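PDB 3M4R: class II aldolase/adducin N-terminal domain-containing protein from Thermoplasma acidophilum, which is of unknown function but carries a zinc-bound class II aldolase/adducin-type domain, the N-terminal part of a longer protein assigned to the short-chain dehydrogenases, possibly an oxidoreductase. Local coordinates for residues Gly182-Leu185 / Gly189-Thr192; Arg53-Leu58 / Ser104-Ser109. All coordinates share one frame; numbering follows the deposited sequence.

Contact 1 (Gly182-Leu185 / Gly189-Thr192)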
ATOM      1  N   GLY A 182       6.090   9.810  -0.044  1.00 25.28           N
ATOM      2  CA  GLY A 182       6.143   8.512  -0.727  1.00 23.90           C
ATOM      3  C   GLY A 182       7.433   7.784  -0.459  1.00 23.46           C
ATOM      4  O   GLY A 182       8.415   8.397  -0.060  1.00 23.19           O
ATOM      5  N   ILE A 183       7.399   6.459  -0.644  1.00 23.22           N
ATOM      6  CA  ILE A 183       8.573   5.608  -0.610  1.00 23.02           C
ATOM      7  C   ILE A 183       8.632   4.858  -1.939  1.00 23.21           C
ATOM      8  O   ILE A 183       7.675   4.184  -2.319  1.00 23.73           O
ATOM      9  CB  ILE A 183       8.505   4.582   0.505  1.00 22.80           C
ATOM     10  CG1 ILE A 183       8.507   5.287   1.874  1.00 23.10           C
ATOM     11  CG2 ILE A 183       9.661   3.608   0.378  1.00 22.96           C
ATOM     12  CD1 ILE A 183       8.338   4.290   3.105  1.00 22.78           C
ATOM     13  N   VAL A 184       9.746   5.024  -2.644  1.00 23.44           N
ATOM     14  CA  VAL A 184       9.959   4.469  -3.981  1.00 22.96           C
ATOM     15  C   VAL A 184      10.767   3.195  -3.836  1.00 22.68           C
ATOM     16  O   VAL A 184      11.798   3.197  -3.190  1.00 23.29           O
ATOM     17  CB  VAL A 184      10.727   5.436  -4.867  1.00 22.96           C
ATOM     18  CG1 VAL A 184      11.015   4.794  -6.255  1.00 21.60           C
ATOM     19  CG2 VAL A 184       9.929   6.725  -5.005  1.00 22.10           C
ATOM     20  N   LEU A 185      10.277   2.110  -4.418  1.00 21.86           N
ATOM     21  CA  LEU A 185      10.919   0.791  -4.266  1.00 21.21           C
ATOM     22  C   LEU A 185      11.481   0.425  -5.628  1.00 21.64           C
ATOM     23  O   LEU A 185      10.729   0.066  -6.544  1.00 21.30           O
ATOM     24  CB  LEU A 185       9.891  -0.249  -3.772  1.00 21.53           C
ATOM     25  CG  LEU A 185       9.042   0.055  -2.513  1.00 20.91           C
ATOM     26  CD1 LEU A 185       8.040  -1.111  -2.198  1.00 22.55           C
ATOM     27  CD2 LEU A 185       9.909   0.375  -1.316  1.00 19.36           C
ATOM     28  N   GLY A 189       8.009  -0.767  -7.238  1.00 22.91           N
ATOM     29  CA  GLY A 189       6.906   0.170  -7.374  1.00 23.21           C
ATOM     30  C   GLY A 189       6.987   1.303  -6.387  1.00 23.40           C
ATOM     31  O   GLY A 189       8.078   1.799  -6.062  1.00 22.58           O
ATOM     32  N   LEU A 190       5.814   1.701  -5.899  1.00 23.47           N
ATOM     33  CA  LEU A 190       5.681   2.881  -5.078  1.00 23.48           C
ATOM     34  C   LEU A 190       4.748   2.636  -3.921  1.00 23.17           C
ATOM     35  O   LEU A 190       3.720   1.964  -4.068  1.00 24.40           O
ATOM     36  CB  LEU A 190       5.121   4.008  -5.922  1.00 22.26           C
ATOM     37  CG  LEU A 190       4.840   5.359  -5.242  1.00 22.15           C
ATOM     38  CD1 LEU A 190       6.120   6.052  -4.698  1.00 20.02           C
ATOM     39  CD2 LEU A 190       4.223   6.265  -6.317  1.00 18.70           C
ATOM     40  N   LEU A 191       5.083   3.248  -2.787  1.00 22.63           N
ATOM     41  CA  LEU A 191       4.180   3.399  -1.688  1.00 21.08           C
ATOM     42  C   LEU A 191       3.892   4.859  -1.408  1.00 21.89           C
ATOM     43  O   LEU A 191       4.813   5.688  -1.283  1.00 21.62           O
ATOM     44  CB  LEU A 191       4.781   2.795  -0.449  1.00 21.19           C
ATOM     45  CG  LEU A 191       4.892   1.268  -0.432  1.00 21.18           C
ATOM     46  CD1 LEU A 191       6.019   0.916   0.525  1.00 17.47           C
ATOM     47  CD2 LEU A 191       3.529   0.627  -0.003  1.00 19.79           C
ATOM     48  N   THR A 192       2.608   5.168  -1.309  1.00 22.46           N
ATOM     49  CA  THR A 192       2.147   6.439  -0.735  1.00 22.63           C
ATOM     50  C   THR A 192       1.136   6.205   0.375  1.00 22.99           C
ATOM     51  O   THR A 192       0.601   5.104   0.542  1.00 21.99           O
ATOM     52  CB  THR A 192       1.635   7.379  -1.806  1.00 22.95           C
ATOM     53  OG1 THR A 192       0.502   6.827  -2.503  1.00 24.30           O
ATOM     54  CG2 THR A 192       2.792   7.760  -2.779  1.00 20.42           C
TER

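Contact 2 (Arg53-Leu58 / Ser104-Ser109)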
ATOM      1  N   ARG A  53     -14.774  -6.807  21.518  1.00 29.15           N
ATOM      2  CA  ARG A  53     -13.694  -5.910  21.823  1.00 29.82           C
ATOM      3  C   ARG A  53     -13.604  -4.885  20.670  1.00 30.23           C
ATOM      4  O   ARG A  53     -13.778  -5.231  19.494  1.00 30.38           O
ATOM      5  CB  ARG A  53     -12.398  -6.676  22.038  1.00 30.80           C
ATOM      6  CG  ARG A  53     -12.397  -7.415  23.403  1.00 33.64           C
ATOM      7  CD  ARG A  53     -11.336  -8.498  23.614  1.00 36.97           C
ATOM      8  NE  ARG A  53     -11.201  -9.358  22.440  1.00 40.74           N
ATOM      9  CZ  ARG A  53     -10.975 -10.666  22.442  1.00 37.44           C
ATOM     10  NH1 ARG A  53     -10.876 -11.267  21.264  1.00 37.44           N
ATOM     11  NH2 ARG A  53     -10.821 -11.364  23.564  1.00 36.25           N
ATOM     12  N   ILE A  54     -13.394  -3.624  21.024  1.00 29.40           N
ATOM     13  CA  ILE A  54     -13.174  -2.569  20.019  1.00 29.95           C
ATOM     14  C   ILE A  54     -11.686  -2.606  19.728  1.00 30.19           C
ATOM     15  O   ILE A  54     -10.880  -2.537  20.650  1.00 33.05           O
ATOM     16  CB  ILE A  54     -13.651  -1.171  20.491  1.00 29.53           C
ATOM     17  CG1 ILE A  54     -15.104  -1.235  20.916  1.00 32.34           C
ATOM     18  CG2 ILE A  54     -13.601  -0.128  19.338  1.00 27.30           C
ATOM     19  CD1 ILE A  54     -16.033  -1.963  19.886  1.00 35.64           C
ATOM     20  N   ILE A  55     -11.318  -2.805  18.468  1.00 28.55           N
ATOM     21  CA  ILE A  55      -9.905  -3.058  18.111  1.00 27.28           C
ATOM     22  C   ILE A  55      -9.512  -2.332  16.852  1.00 26.43           C
ATOM     23  O   ILE A  55     -10.376  -1.973  16.047  1.00 25.44           O
ATOM     24  CB  ILE A  55      -9.619  -4.581  17.862  1.00 27.20           C
ATOM     25  CG1 ILE A  55     -10.641  -5.187  16.886  1.00 26.25           C
ATOM     26  CG2 ILE A  55      -9.612  -5.387  19.205  1.00 28.14           C
ATOM     27  CD1 ILE A  55     -10.110  -6.421  16.101  1.00 26.22           C
ATOM     28  N   SER A  56      -8.197  -2.195  16.661  1.00 25.43           N
ATOM     29  CA  SER A  56      -7.636  -1.568  15.497  1.00 25.63           C
ATOM     30  C   SER A  56      -7.415  -2.634  14.399  1.00 24.23           C
ATOM     31  O   SER A  56      -6.810  -3.656  14.663  1.00 23.12           O
ATOM     32  CB  SER A  56      -6.311  -0.895  15.885  1.00 26.15           C
ATOM     33  OG  SER A  56      -5.748  -0.354  14.729  1.00 29.81           O
ATOM     34  N   VAL A  57      -8.019  -2.429  13.234  1.00 22.38           N
ATOM     35  CA  VAL A  57      -8.052  -3.439  12.188  1.00 23.18           C
ATOM     36  C   VAL A  57      -7.444  -2.808  10.933  1.00 23.24           C
ATOM     37  O   VAL A  57      -7.790  -1.671  10.582  1.00 24.07           O
ATOM     38  CB  VAL A  57      -9.473  -3.928  11.885  1.00 22.93           C
ATOM     39  CG1 VAL A  57      -9.495  -4.907  10.731  1.00 20.78           C
ATOM     40  CG2 VAL A  57     -10.145  -4.615  13.179  1.00 23.04           C
ATOM     41  N   LEU A  58      -6.543  -3.547  10.286  1.00 22.81           N
ATOM     42  CA  LEU A  58      -6.067  -3.238   8.979  1.00 22.62           C
ATOM     43  C   LEU A  58      -6.939  -3.949   7.989  1.00 22.43           C
ATOM     44  O   LEU A  58      -6.961  -5.155   7.908  1.00 22.42           O
ATOM     45  CB  LEU A  58      -4.580  -3.641   8.777  1.00 22.42           C
ATOM     46  CG  LEU A  58      -3.974  -3.325   7.395  1.00 22.23           C
ATOM     47  CD1 LEU A  58      -3.680  -1.795   7.247  1.00 22.33           C
ATOM     48  CD2 LEU A  58      -2.701  -4.184   7.232  1.00 22.48           C
ATOM     49  N   SER A 104      -3.914 -14.003  12.064  1.00 20.56           N
ATOM     50  CA  SER A 104      -4.172 -12.592  12.454  1.00 21.06           C
ATOM     51  C   SER A 104      -5.479 -12.048  11.857  1.00 21.26           C
ATOM     52  O   SER A 104      -5.844 -10.889  12.069  1.00 21.06           O
ATOM     53  CB  SER A 104      -3.006 -11.700  12.040  1.00 21.55           C
ATOM     54  OG  SER A 104      -1.778 -12.196  12.563  1.00 20.14           O
HETATM   55  N   MSE A 105      -6.216 -12.914  11.172  1.00 21.44           N
HETATM   56  CA  MSE A 105      -7.464 -12.522  10.484  1.00 21.54           C
HETATM   57  C   MSE A 105      -8.589 -12.391  11.492  1.00 22.04           C
HETATM   58  O   MSE A 105      -8.822 -13.281  12.312  1.00 17.69           O
HETATM   59  CB  MSE A 105      -7.864 -13.542   9.428  1.00 21.64           C
HETATM   60  CG  MSE A 105      -7.090 -13.404   8.146  1.00 20.25           C
HETATM   61 SE   MSE A 105      -7.331 -14.903   7.002  1.00 23.71          SE
HETATM   62  CE  MSE A 105      -9.058 -14.343   6.138  1.00 19.67           C
ATOM     63  N   VAL A 106      -9.281 -11.265  11.459  1.00 20.64           N
ATOM     64  CA  VAL A 106     -10.470 -11.068  12.289  0.50 21.72           C
ATOM     65  C   VAL A 106     -11.582 -12.060  11.925  1.00 22.66           C
ATOM     66  O   VAL A 106     -12.321 -12.511  12.777  1.00 23.56           O
ATOM     67  CB  VAL A 106     -10.987  -9.609  12.216  0.50 21.89           C
ATOM     68  CG1 VAL A 106      -9.832  -8.647  12.293  0.50 20.90           C
ATOM     69  CG2 VAL A 106     -11.776  -9.367  10.921  0.50 23.44           C
ATOM     70  N   ASN A 107     -11.674 -12.434  10.664  1.00 22.79           N
ATOM     71  CA  ASN A 107     -12.638 -13.386  10.238  1.00 24.31           C
ATOM     72  C   ASN A 107     -11.991 -14.347   9.269  1.00 25.17           C
ATOM     73  O   ASN A 107     -11.919 -14.089   8.066  1.00 23.77           O
ATOM     74  CB  ASN A 107     -13.882 -12.773   9.593  1.00 24.95           C
ATOM     75  CG  ASN A 107     -14.886 -13.861   9.143  1.00 28.50           C
ATOM     76  OD1 ASN A 107     -14.670 -15.083   9.294  1.00 35.38           O
ATOM     77  ND2 ASN A 107     -15.998 -13.413   8.616  1.00 35.65           N
ATOM     78  N   PRO A 108     -11.613 -15.528   9.781  1.00 26.48           N
ATOM     79  CA  PRO A 108     -10.826 -16.440   8.965  1.00 26.18           C
ATOM     80  C   PRO A 108     -11.553 -16.940   7.704  1.00 26.21           C
ATOM     81  O   PRO A 108     -10.911 -17.550   6.866  1.00 27.55           O
ATOM     82  CB  PRO A 108     -10.497 -17.597   9.938  1.00 28.03           C
ATOM     83  CG  PRO A 108     -10.514 -16.986  11.327  1.00 28.28           C
ATOM     84  CD  PRO A 108     -11.633 -15.904  11.222  1.00 26.99           C
ATOM     85  N   SER A 109     -12.847 -16.684   7.562  1.00 25.47           N
ATOM     86  CA  SER A 109     -13.567 -17.119   6.366  0.50 25.54           C
ATOM     87  C   SER A 109     -13.470 -16.091   5.236  1.00 25.29           C
ATOM     88  O   SER A 109     -13.856 -16.376   4.112  1.00 23.02           O
ATOM     89  CB  SER A 109     -15.041 -17.415   6.669  0.50 26.21           C
ATOM     90  OG  SER A 109     -15.766 -16.225   6.908  0.50 26.35           O
TER

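Contact 1 (Gly182-Leu185 / Gly189-Thr192)
L191 O takes one true hydrogen bond, from I183 N at 2.8 Å with the donor lying in the carbonyl plane, and G182 CA adds a weak, bent CH···O contact to it at 3.2 Å. The return bond, L191 N to I183 O, is also 2.8 Å and nearly straight, 172° at the hydrogen. Two residues on, L185 and G189 close a second reciprocal pair, L185 N to G189 O and a more bent G189 N to L185 O. These two hydrogen-bonded pairs, with V184 and L190 as the non-hydrogen-bonded pair between them, make an antiparallel beta hairpin whose turn holds the zinc ligand H188. The backbone conformation at G189 leaves no room for a CB beside the carbonyl O of the preceding residue, which suits glycine there.

On one face, L185 CD1 meets L191 CD1 at 4.0 Å, the two leucines crossing at a slant, while I183 and L191 sit CB to CB. On the other, L190 keeps CG anti to the backbone N, and its second torsion (chi2 64°) swings CD1 over the partner strand, 3.4 Å from I183 O and 3.9 Å from V184 CG2. L190 O accepts from H130 ND1, a bond consistent with fixing the ring rotation of that zinc ligand, whose side chain also packs on L185 and L191. T192 OG1 is likewise satisfied from outside, by H204 ND1 and A200 O.

The hairpin is buried in the mixed sheet between strand 127-131, paired with 189-194, and strand 156-159, paired with 182-185. V172 of helix 166-175 packs on I183, L185 and L191; helix 197-215 closes the other face, setting H204, I207 and V208 against L190.

Contact 2 (Arg53-Leu58 / Ser104-Ser109)
I55 is the first residue of strand 54-61 to meet the loop at V106. Its CG1 stands between the backbone N and the carbonyl carbon (chi1 50°) and the chain then runs on extended, leaving CD1 at the loose limit of contact, 4.4 Å from V106 CG1. R79 of strand 75-79 also lies against I55. S56 points its side chain away from the loop, and its backbone is hydrogen-bonded to M80.

V57 makes the closer approach. Both arms of its fork reach V106 CG1, with V57 CG1 and V57 CG2 each 4.1 Å from that methyl, so one branch of V106 fits against two of V57 while the side chains lie across each other. V106 points toward the strand, and CG1, anti to the carbonyl carbon (chi1 -43°), is the methyl that meets V57. V106 was deposited in two conformers, however, and these distances belong to one of them. Next along the strand, L58 packs on T117, H120 and A121 of helix 117-121.

Beyond V106 the loop forms an Asx turn: N107 OD1 accepts S109 N at 3.0 Å, with the donor well above the carbonyl plane, though S109 too has two conformers. Between helix 94-103 and V106, the selenomethionine M105 packs on T76 and I78, so the loop leans on strand 75-79 as well.

No hydrogen bond joins the two segments, and the nearest CA atoms, those of V57 and V106, are 8.0 Å apart. With three aliphatic side chains and 82 Å² buried, the contact is apolar and undirected; such a contact probably fixes no exact orientation, which is compatible with a V106 that takes up two positions.

Both segments of contact 2 precede those of contact 1 in the sequence, and the two contacts lie on opposite sides of the chain's centre, with centres 26 Å apart and nearest atoms about 11 Å apart. The same mixed sheet serves both. Strand 54-61 sits between 75-79 and 40-48; strand 127-131 then bridges from 40-48 to the hairpin 182-194, beyond which 156-159 forms the end. Contact 1 is thus internal sheet pairing beside the zinc ligands H130 and H188, whereas contact 2 is a light apolar touch between a loop and strand 54-61, away from the metal. Both lie in the one aldolase/adducin-type domain; they do not touch, and the shared sheet is what connects them.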